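Long-range contacts in putative NADH-depentdent flavin oxidoreductase (Cupriavidus metallidurans, PDB 5OCS), which is an FMN-binding ene-reductase of the Old Yellow Enzyme family, probably reducing activated alkenes with electrons from a nicotinamide cofactor: residues R18-P23 / A318-I323; A102-K107 / H181-H186; A132-P137 / N194-E199. All blocks are in the same frame, centred on the assembly; numbering follows the deposited sequence.

Contact 1: R18-P23 / A318-I323; sequences RIAIAP and ADIISI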
loop_
_atom_site.group_PDB
_atom_site.type_symbol
_atom_site.label_atom_id
_atom_site.label_comp_id
_atom_site.label_asym_id
_atom_site.label_seq_id
_atom_site.Cartn_x
_atom_site.Cartn_y
_atom_site.Cartn_z
ATOM N N ARG D 18 -13.237 9.829 12.311
ATOM C CA ARG D 18 -14.357 8.920 12.421
ATOM C C ARG D 18 -14.339 7.831 11.368
ATOM O O ARG D 18 -15.318 7.099 11.244
ATOM C CB ARG D 18 -15.653 9.705 12.361
ATOM C CG ARG D 18 -15.784 10.632 13.577
ATOM C CD ARG D 18 -17.010 11.496 13.349
ATOM N NE ARG D 18 -17.073 12.481 14.432
ATOM C CZ ARG D 18 -17.613 12.283 15.630
ATOM N NH1 ARG D 18 -18.280 11.186 15.910
ATOM N NH2 ARG D 18 -17.512 13.248 16.547
ATOM N N ILE D 19 -13.201 7.682 10.652
ATOM C CA ILE D 19 -13.067 6.697 9.580
ATOM C C ILE D 19 -12.494 5.410 10.113
ATOM O O ILE D 19 -11.425 5.425 10.701
ATOM C CB ILE D 19 -12.188 7.210 8.412
ATOM C CG1 ILE D 19 -12.746 8.508 7.823
ATOM C CG2 ILE D 19 -12.118 6.180 7.297
ATOM C CD1 ILE D 19 -11.709 9.279 7.057
ATOM N N ALA D 20 -13.222 4.303 9.929
ATOM C CA ALA D 20 -12.723 2.976 10.291
ATOM C C ALA D 20 -12.544 2.160 9.032
ATOM O O ALA D 20 -13.394 2.225 8.117
ATOM C CB ALA D 20 -13.689 2.275 11.240
ATOM N N ILE D 21 -11.464 1.364 8.977
ATOM C CA ILE D 21 -11.242 0.455 7.884
ATOM C C ILE D 21 -11.916 -0.840 8.270
ATOM O O ILE D 21 -11.561 -1.429 9.291
ATOM C CB ILE D 21 -9.753 0.228 7.564
ATOM C CG1 ILE D 21 -9.129 1.523 7.123
ATOM C CG2 ILE D 21 -9.585 -0.817 6.452
ATOM C CD1 ILE D 21 -7.637 1.483 7.119
ATOM N N ALA D 22 -12.864 -1.288 7.435
ATOM C CA ALA D 22 -13.720 -2.418 7.773
ATOM C C ALA D 22 -12.911 -3.701 7.723
ATOM O O ALA D 22 -11.968 -3.775 6.955
ATOM C CB ALA D 22 -14.902 -2.526 6.786
ATOM N N PRO D 23 -13.273 -4.697 8.559
ATOM C CA PRO D 23 -12.572 -5.978 8.499
ATOM C C PRO D 23 -12.952 -6.630 7.187
ATOM O O PRO D 23 -14.187 -6.724 6.857
ATOM C CB PRO D 23 -13.133 -6.754 9.693
ATOM C CG PRO D 23 -14.485 -6.144 9.935
ATOM C CD PRO D 23 -14.394 -4.713 9.519
ATOM N N ALA D 318 -24.452 8.114 12.445
ATOM C CA ALA D 318 -23.463 7.230 13.056
ATOM C C ALA D 318 -22.356 8.086 13.659
ATOM O O ALA D 318 -22.204 9.248 13.279
ATOM C CB ALA D 318 -22.887 6.243 12.026
ATOM N N ASP D 319 -21.608 7.514 14.590
ATOM C CA ASP D 319 -20.434 8.163 15.175
ATOM C C ASP D 319 -19.134 7.809 14.473
ATOM O O ASP D 319 -18.196 8.616 14.459
ATOM C CB ASP D 319 -20.341 7.767 16.632
ATOM C CG ASP D 319 -21.620 8.044 17.366
ATOM O OD1 ASP D 319 -21.965 9.237 17.372
ATOM O OD2 ASP D 319 -22.272 7.113 17.865
ATOM N N ILE D 320 -19.089 6.609 13.908
ATOM C CA ILE D 320 -17.931 6.118 13.168
ATOM C C ILE D 320 -18.485 5.464 11.913
ATOM O O ILE D 320 -19.562 4.827 11.960
ATOM C CB ILE D 320 -17.159 5.099 14.014
ATOM C CG1 ILE D 320 -16.510 5.799 15.223
ATOM C CG2 ILE D 320 -16.115 4.384 13.157
ATOM C CD1 ILE D 320 -15.974 4.836 16.240
ATOM N N ILE D 321 -17.801 5.645 10.782
ATOM C CA ILE D 321 -18.226 5.027 9.550
ATOM C C ILE D 321 -17.155 4.042 9.178
ATOM O O ILE D 321 -15.973 4.427 9.067
ATOM C CB ILE D 321 -18.530 6.004 8.389
ATOM C CG1 ILE D 321 -18.881 5.238 7.076
ATOM C CG2 ILE D 321 -17.397 7.009 8.142
ATOM C CD1 ILE D 321 -19.404 6.132 5.980
ATOM N N SER D 322 -17.548 2.795 8.953
ATOM C CA SER D 322 -16.610 1.818 8.411
ATOM C C SER D 322 -16.691 1.733 6.894
ATOM O O SER D 322 -17.774 1.736 6.316
ATOM C CB SER D 322 -16.768 0.437 9.078
ATOM O OG SER D 322 -17.964 -0.247 8.710
ATOM N N ILE D 323 -15.523 1.664 6.255
ATOM C CA ILE D 323 -15.433 1.680 4.804
ATOM C C ILE D 323 -14.648 0.479 4.334
ATOM O O ILE D 323 -13.602 0.174 4.892
ATOM C CB ILE D 323 -14.805 2.973 4.298
ATOM C CG1 ILE D 323 -15.678 4.176 4.656
ATOM C CG2 ILE D 323 -14.711 2.961 2.782
ATOM C CD1 ILE D 323 -14.992 5.497 4.465
#

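Contact 2: A102-K107 / H181-H186; sequences AHAGRK and HGYLLH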
loop_
_atom_site.group_PDB
_atom_site.type_symbol
_atom_site.label_atom_id
_atom_site.label_comp_id
_atom_site.label_asym_id
_atom_site.label_seq_id
_atom_site.Cartn_x
_atom_site.Cartn_y
_atom_site.Cartn_z
ATOM N N ALA D 102 -13.880 -14.192 15.164
ATOM C CA ALA D 102 -14.924 -14.788 14.345
ATOM C C ALA D 102 -14.988 -16.298 14.467
ATOM O O ALA D 102 -14.035 -16.965 14.799
ATOM C CB ALA D 102 -14.696 -14.404 12.897
ATOM N N HIS D 103 -16.171 -16.821 14.176
ATOM C CA HIS D 103 -16.412 -18.237 14.000
ATOM C C HIS D 103 -17.570 -18.333 12.977
ATOM O O HIS D 103 -18.632 -17.735 13.188
ATOM C CB HIS D 103 -16.839 -18.850 15.316
ATOM C CG HIS D 103 -16.852 -20.344 15.307
ATOM N ND1 HIS D 103 -17.638 -21.080 14.445
ATOM C CD2 HIS D 103 -16.221 -21.234 16.091
ATOM C CE1 HIS D 103 -17.458 -22.365 14.681
ATOM N NE2 HIS D 103 -16.598 -22.481 15.684
ATOM N N ALA D 104 -17.320 -19.011 11.872
ATOM C CA ALA D 104 -18.254 -19.066 10.717
ATOM C C ALA D 104 -19.475 -19.980 10.917
ATOM O O ALA D 104 -20.436 -19.898 10.177
ATOM C CB ALA D 104 -17.515 -19.529 9.467
ATOM N N GLY D 105 -19.412 -20.866 11.895
ATOM C CA GLY D 105 -20.543 -21.707 12.237
ATOM C C GLY D 105 -20.811 -22.588 11.036
ATOM O O GLY D 105 -19.888 -23.139 10.446
ATOM N N ARG D 106 -22.083 -22.705 10.646
ATOM C CA ARG D 106 -22.429 -23.524 9.497
ATOM C C ARG D 106 -21.897 -23.051 8.173
ATOM O O ARG D 106 -21.988 -23.794 7.214
ATOM C CB ARG D 106 -23.945 -23.728 9.374
ATOM C CG ARG D 106 -24.675 -22.502 8.855
ATOM C CD ARG D 106 -26.152 -22.647 9.133
ATOM N NE ARG D 106 -26.941 -21.520 8.654
ATOM C CZ ARG D 106 -28.254 -21.574 8.377
ATOM N NH1 ARG D 106 -28.924 -22.740 8.470
ATOM N NH2 ARG D 106 -28.878 -20.455 7.956
ATOM N N LYS D 107 -21.397 -21.817 8.092
ATOM C CA LYS D 107 -20.828 -21.289 6.862
ATOM C C LYS D 107 -19.327 -21.583 6.709
ATOM O O LYS D 107 -18.698 -21.181 5.698
ATOM C CB LYS D 107 -21.059 -19.793 6.811
ATOM C CG LYS D 107 -22.502 -19.398 6.570
ATOM C CD LYS D 107 -22.527 -17.871 6.493
ATOM C CE LYS D 107 -23.703 -17.362 5.732
ATOM N NZ LYS D 107 -23.529 -15.912 5.409
ATOM N N HIS D 181 -23.314 -11.318 9.442
ATOM C CA HIS D 181 -22.993 -12.017 8.175
ATOM C C HIS D 181 -23.372 -13.499 8.167
ATOM O O HIS D 181 -22.764 -14.324 7.483
ATOM C CB HIS D 181 -21.521 -11.814 7.744
ATOM C CG HIS D 181 -21.326 -11.929 6.253
ATOM N ND1 HIS D 181 -21.691 -10.927 5.377
ATOM C CD2 HIS D 181 -20.865 -12.943 5.483
ATOM C CE1 HIS D 181 -21.447 -11.311 4.135
ATOM N NE2 HIS D 181 -20.946 -12.533 4.171
ATOM N N GLY D 182 -24.392 -13.836 8.926
ATOM C CA GLY D 182 -24.861 -15.203 9.010
ATOM C C GLY D 182 -23.851 -16.191 9.553
ATOM O O GLY D 182 -24.018 -17.397 9.329
ATOM N N TYR D 183 -22.816 -15.701 10.277
ATOM C CA TYR D 183 -21.850 -16.564 10.924
ATOM C C TYR D 183 -22.380 -17.090 12.270
ATOM O O TYR D 183 -23.574 -16.939 12.594
ATOM C CB TYR D 183 -20.468 -15.880 11.011
ATOM C CG TYR D 183 -19.861 -15.635 9.641
ATOM C CD1 TYR D 183 -19.829 -16.656 8.661
ATOM C CD2 TYR D 183 -19.331 -14.405 9.308
ATOM C CE1 TYR D 183 -19.288 -16.443 7.402
ATOM C CE2 TYR D 183 -18.742 -14.187 8.069
ATOM C CZ TYR D 183 -18.734 -15.199 7.108
ATOM O OH TYR D 183 -18.171 -14.983 5.864
ATOM N N LEU D 184 -21.523 -17.711 13.069
ATOM C CA LEU D 184 -22.030 -18.522 14.171
ATOM C C LEU D 184 -22.975 -17.789 15.123
ATOM O O LEU D 184 -24.085 -18.284 15.480
ATOM C CB LEU D 184 -20.869 -19.134 14.963
ATOM C CG LEU D 184 -21.334 -19.962 16.151
ATOM C CD1 LEU D 184 -21.955 -21.240 15.652
ATOM C CD2 LEU D 184 -20.249 -20.162 17.220
ATOM N N LEU D 185 -22.533 -16.625 15.591
ATOM C CA LEU D 185 -23.345 -15.867 16.525
ATOM C C LEU D 185 -24.683 -15.431 15.927
ATOM O O LEU D 185 -25.731 -15.553 16.568
ATOM C CB LEU D 185 -22.577 -14.732 17.122
ATOM C CG LEU D 185 -21.828 -15.086 18.379
ATOM C CD1 LEU D 185 -21.034 -16.376 18.346
ATOM C CD2 LEU D 185 -20.948 -13.936 18.823
ATOM N N HIS D 186 -24.654 -15.006 14.668
ATOM C CA HIS D 186 -25.876 -14.616 13.961
ATOM C C HIS D 186 -26.842 -15.850 13.823
ATOM O O HIS D 186 -28.068 -15.705 13.930
ATOM C CB HIS D 186 -25.484 -14.034 12.610
ATOM C CG HIS D 186 -26.595 -13.357 11.870
ATOM N ND1 HIS D 186 -26.361 -12.578 10.754
ATOM C CD2 HIS D 186 -27.934 -13.327 12.062
ATOM C CE1 HIS D 186 -27.501 -12.107 10.286
ATOM N NE2 HIS D 186 -28.475 -12.551 11.062
HETATM O O HOH W 1 -19.845 -15.420 14.836
HETATM O O HOH W 2 -26.074 -18.750 8.198
#

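Contact 3: A132-P137 / N194-E199; sequences APSAVP and NHRTDE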
loop_
_atom_site.group_PDB
_atom_site.type_symbol
_atom_site.label_atom_id
_atom_site.label_comp_id
_atom_site.label_asym_id
_atom_site.label_seq_id
_atom_site.Cartn_x
_atom_site.Cartn_y
_atom_site.Cartn_z
ATOM N N ALA D 132 -23.027 -25.534 14.512
ATOM C CA ALA D 132 -24.087 -24.535 14.492
ATOM C C ALA D 132 -25.064 -24.727 15.634
ATOM O O ALA D 132 -25.049 -25.781 16.320
ATOM C CB ALA D 132 -24.840 -24.620 13.158
ATOM N N PRO D 133 -25.953 -23.738 15.833
ATOM C CA PRO D 133 -26.933 -23.995 16.885
ATOM C C PRO D 133 -27.827 -25.203 16.586
ATOM O O PRO D 133 -28.230 -25.922 17.509
ATOM C CB PRO D 133 -27.746 -22.711 16.935
ATOM C CG PRO D 133 -27.448 -21.984 15.669
ATOM C CD PRO D 133 -26.005 -22.337 15.370
ATOM N N SER D 134 -28.127 -25.405 15.298
ATOM C CA SER D 134 -28.973 -26.523 14.844
ATOM C C SER D 134 -28.465 -27.136 13.536
ATOM O O SER D 134 -27.785 -26.458 12.735
ATOM C CB SER D 134 -30.410 -26.040 14.618
ATOM O OG SER D 134 -31.001 -25.432 15.787
ATOM N N ALA D 135 -28.878 -28.400 13.279
ATOM C CA ALA D 135 -28.429 -29.228 12.135
ATOM C C ALA D 135 -29.182 -28.889 10.808
ATOM O O ALA D 135 -29.830 -29.743 10.171
ATOM C CB ALA D 135 -28.553 -30.731 12.505
ATOM N N VAL D 136 -29.069 -27.636 10.394
ATOM C CA VAL D 136 -29.806 -27.092 9.270
ATOM C C VAL D 136 -28.772 -26.384 8.426
ATOM O O VAL D 136 -28.067 -25.525 8.920
ATOM C CB VAL D 136 -30.897 -26.074 9.687
ATOM C CG1 VAL D 136 -31.805 -25.757 8.493
ATOM C CG2 VAL D 136 -31.722 -26.609 10.850
ATOM N N PRO D 137 -28.642 -26.770 7.157
ATOM C CA PRO D 137 -27.659 -26.126 6.280
ATOM C C PRO D 137 -28.094 -24.748 5.853
ATOM O O PRO D 137 -29.288 -24.444 5.871
ATOM C CB PRO D 137 -27.580 -27.083 5.098
ATOM C CG PRO D 137 -28.979 -27.631 5.038
ATOM C CD PRO D 137 -29.419 -27.788 6.444
ATOM N N ASN D 194 -31.584 -21.088 14.021
ATOM C CA ASN D 194 -31.629 -21.613 15.396
ATOM C C ASN D 194 -33.024 -22.225 15.626
ATOM O O ASN D 194 -34.020 -21.494 15.771
ATOM C CB ASN D 194 -31.386 -20.485 16.394
ATOM C CG ASN D 194 -31.345 -20.964 17.816
ATOM O OD1 ASN D 194 -31.776 -22.078 18.118
ATOM N ND2 ASN D 194 -30.824 -20.125 18.717
ATOM N N HIS D 195 -33.058 -23.548 15.627
ATOM C CA HIS D 195 -34.258 -24.308 15.961
ATOM C C HIS D 195 -34.114 -25.072 17.274
ATOM O O HIS D 195 -34.820 -26.081 17.491
ATOM C CB HIS D 195 -34.578 -25.281 14.848
ATOM C CG HIS D 195 -34.891 -24.612 13.553
ATOM N ND1 HIS D 195 -34.817 -25.268 12.351
ATOM C CD2 HIS D 195 -35.267 -23.338 13.269
ATOM C CE1 HIS D 195 -35.103 -24.422 11.376
ATOM N NE2 HIS D 195 -35.384 -23.246 11.904
ATOM N N ARG D 196 -33.238 -24.571 18.149
ATOM C CA ARG D 196 -32.988 -25.208 19.413
ATOM C C ARG D 196 -34.218 -25.091 20.311
ATOM O O ARG D 196 -34.957 -24.121 20.230
ATOM C CB ARG D 196 -31.798 -24.562 20.117
ATOM C CG ARG D 196 -30.473 -24.686 19.385
ATOM C CD ARG D 196 -29.381 -24.005 20.203
ATOM N NE ARG D 196 -28.989 -24.834 21.348
ATOM C CZ ARG D 196 -28.139 -25.850 21.313
ATOM N NH1 ARG D 196 -27.528 -26.219 20.198
ATOM N NH2 ARG D 196 -27.878 -26.509 22.428
ATOM N N THR D 197 -34.414 -26.082 21.165
ATOM C CA THR D 197 -35.501 -26.060 22.119
ATOM C C THR D 197 -35.055 -25.908 23.566
ATOM O O THR D 197 -35.912 -25.922 24.454
ATOM C CB THR D 197 -36.356 -27.344 21.984
ATOM O OG1 THR D 197 -35.515 -28.506 22.061
ATOM C CG2 THR D 197 -37.132 -27.321 20.643
ATOM N N ASP D 198 -33.746 -25.757 23.806
ATOM C CA ASP D 198 -33.224 -25.528 25.147
ATOM C C ASP D 198 -33.185 -24.021 25.397
ATOM O O ASP D 198 -33.804 -23.280 24.624
ATOM C CB ASP D 198 -31.877 -26.248 25.320
ATOM C CG ASP D 198 -30.753 -25.652 24.447
ATOM O OD1 ASP D 198 -30.993 -24.711 23.643
ATOM O OD2 ASP D 198 -29.643 -26.192 24.525
ATOM N N GLU D 199 -32.433 -23.565 26.419
ATOM C CA GLU D 199 -32.401 -22.158 26.836
ATOM C C GLU D 199 -31.690 -21.234 25.823
ATOM O O GLU D 199 -31.596 -20.029 26.048
ATOM C CB GLU D 199 -31.779 -22.003 28.261
ATOM C CG GLU D 199 -30.303 -22.360 28.485
ATOM C CD GLU D 199 -29.986 -23.853 28.649
ATOM O OE1 GLU D 199 -30.810 -24.733 28.249
ATOM O OE2 GLU D 199 -28.883 -24.178 29.175
#

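Contact 1: R18-P23 / A318-I323
The carbonyl oxygen of Arg18 is held by one N-H bond and a weaker CA-H contact from the strand beside it. Ile321 N points its hydrogen at Arg18 O over 2.9 Å, nearly in line with the C=O bond, and Ile320 adds the CA-H...O contact, CA to O 3.4 Å. Two residues on, the pattern repeats: Ala20 O takes the N-H of Ile323 together with the CA-H of Ser322. Return bonds run from Ala20 N to Ile321 O at 2.9 Å and from Ala22 N to Ile323 O at 3.0 Å, a ladder of parallel bridges in which the N-H of Ala22 comes in from above the plane of the Ile323 carbonyl.

Side chains meet on both faces. Ala20 CB rests 3.7 Å from Ile320 CG2, while on the other face the CG2 branch of Ile19 lies 4.1 Å from Ile323 CD1, the two side chains meeting at an oblique angle. With CG anti to the carbonyl carbon (chi1 -65°), the extended Arg18 chain sets off past Asp319 O, its CG and CD each 3.3 Å from that oxygen, before NH1 binds it edge-on at 3.0 Å, close to the guanidinium plane and on a lone pair. The Asp319 carboxylate turns elsewhere, to Lys290 and Thr297 N, and Ser322 OG bonds His263. At the other end, Pro23 belongs to the FMN site observed for this protein.

Strands 19-21 and 320-323 are the first and last of eight, and their pairing, with short axes at 34°, is the seam that closes a TIM barrel.

Contact 2: A102-K107 / H181-H186
His103 meets Leu184 twice, through its backbone and through its ring. Its carbonyl oxygen binds the N-H of Leu184 directly, at 2.9 Å from His103 O to Leu184 N, and Leu185 N donates to a water that lies 3.1 Å from His103 O and can donate to it. With CG anti to the backbone N (chi1 -169°), the imidazole is turned so that one face meets Leu184 CD2, offset toward the rim, in a CH-pi contact. ND1 accepts the N-H of Gly105, whose nitrogen lies in the ring plane 3.1 Å from His103 ND1, helping to fix the ring's rotation.

Ala104 follows, its CA packing 3.5 Å from Tyr183 CD1 and its CB touching the same ring carbon. Tyr183 is the N-cap residue of helix 184-189, and the contact joins two loops that follow barrel strands 96-102 and 175-179. In Old Yellow Enzymes such loops line the pocket over the flavin, and the sequence His178, His181, Tyr183 is consistent with the substrate-binding motif of the family; a citrate, probably from the crystallisation liquor, bonds His181 ND1 and may mark the pocket.

Gly105 has no CB to run into Leu184 CA, so its own CA can come within 4.0 Å of that atom. Arg106 reaches the other segment through water: NE donates to a molecule that in turn donates to Gly182 O, which also receives Gln187 NE2. Lys107, extended beyond CG, runs at about a right angle to the Tyr183 side chain, CB and CD near CE1, with Lys107 CD 3.2 Å from Gly182 O. Its NZ then binds His181 O at 2.7 Å, approaching from above the carbonyl plane, while that oxygen itself hangs over the centre of the Tyr183 ring.

Contact 3: A132-P137 / N194-E199
An Asx turn at Asn194 presents the backbone of 194-196 to the loop 132-137, Ser134 meeting it at His195 and Pro133 at Arg196. Within the turn, Asn194 OD1 accepts Arg196 N at 2.9 Å, nearly along the C=O axis, and Asn194 ND2 is bound to Phe188 O and Tyr200 O. Ser134 places its hydroxyl anti to its own carbonyl carbon (chi1 -57°), where OG accepts the N-H of His195 at 2.8 Å from Ser134 OG to His195 N, somewhat bent at 149°. On the outer side Val136 CG2 comes within 3.7 Å of His195 ND1, the two side chains crossing at about a right angle.

Arg196 does the longer reaching. Bent at chi3, it folds back so that CD packs 3.9 Å from Pro133 CB and NH1 meets Pro133 O at 2.8 Å, on a lone pair in the carbonyl plane, again bent (144°). The NE and NH2 edge of the guanidinium meets Asp198 side-on: NE goes to OD1 and NH2 to OD2, the latter at 2.8 Å, each oxygen met on its syn side from somewhat out of the carboxylate plane.

Arg196 therefore acts as a cross-link, its charge probably balanced in part by Asp198, which it shares with Lys150, while NH1 binds two backbone carbonyls, Pro133 O and Leu148 O.

In the fold
Contact 1 lies in the wall of the TIM barrel, wholly buried, and joins its first and last strands through backbone bonds, aliphatic side chains and one arginine-carbonyl bond. Contacts 2 and 3 both join the chain following strand 96-102 to the chain following strand 175-179. Contact 2, largely buried near the likely substrate pocket, mixes ring packing with a lysine-carbonyl bond and bridging waters. Contact 3, about 25 Å from the chain centre to its own, ties irregular loops by serine and arginine. The two touch: Arg106 NH1 probably bonds Val136 O, and Leu184 CD1 packs on Ala132. Both are nested within the chain span that contact 1 closes, though neither touches it.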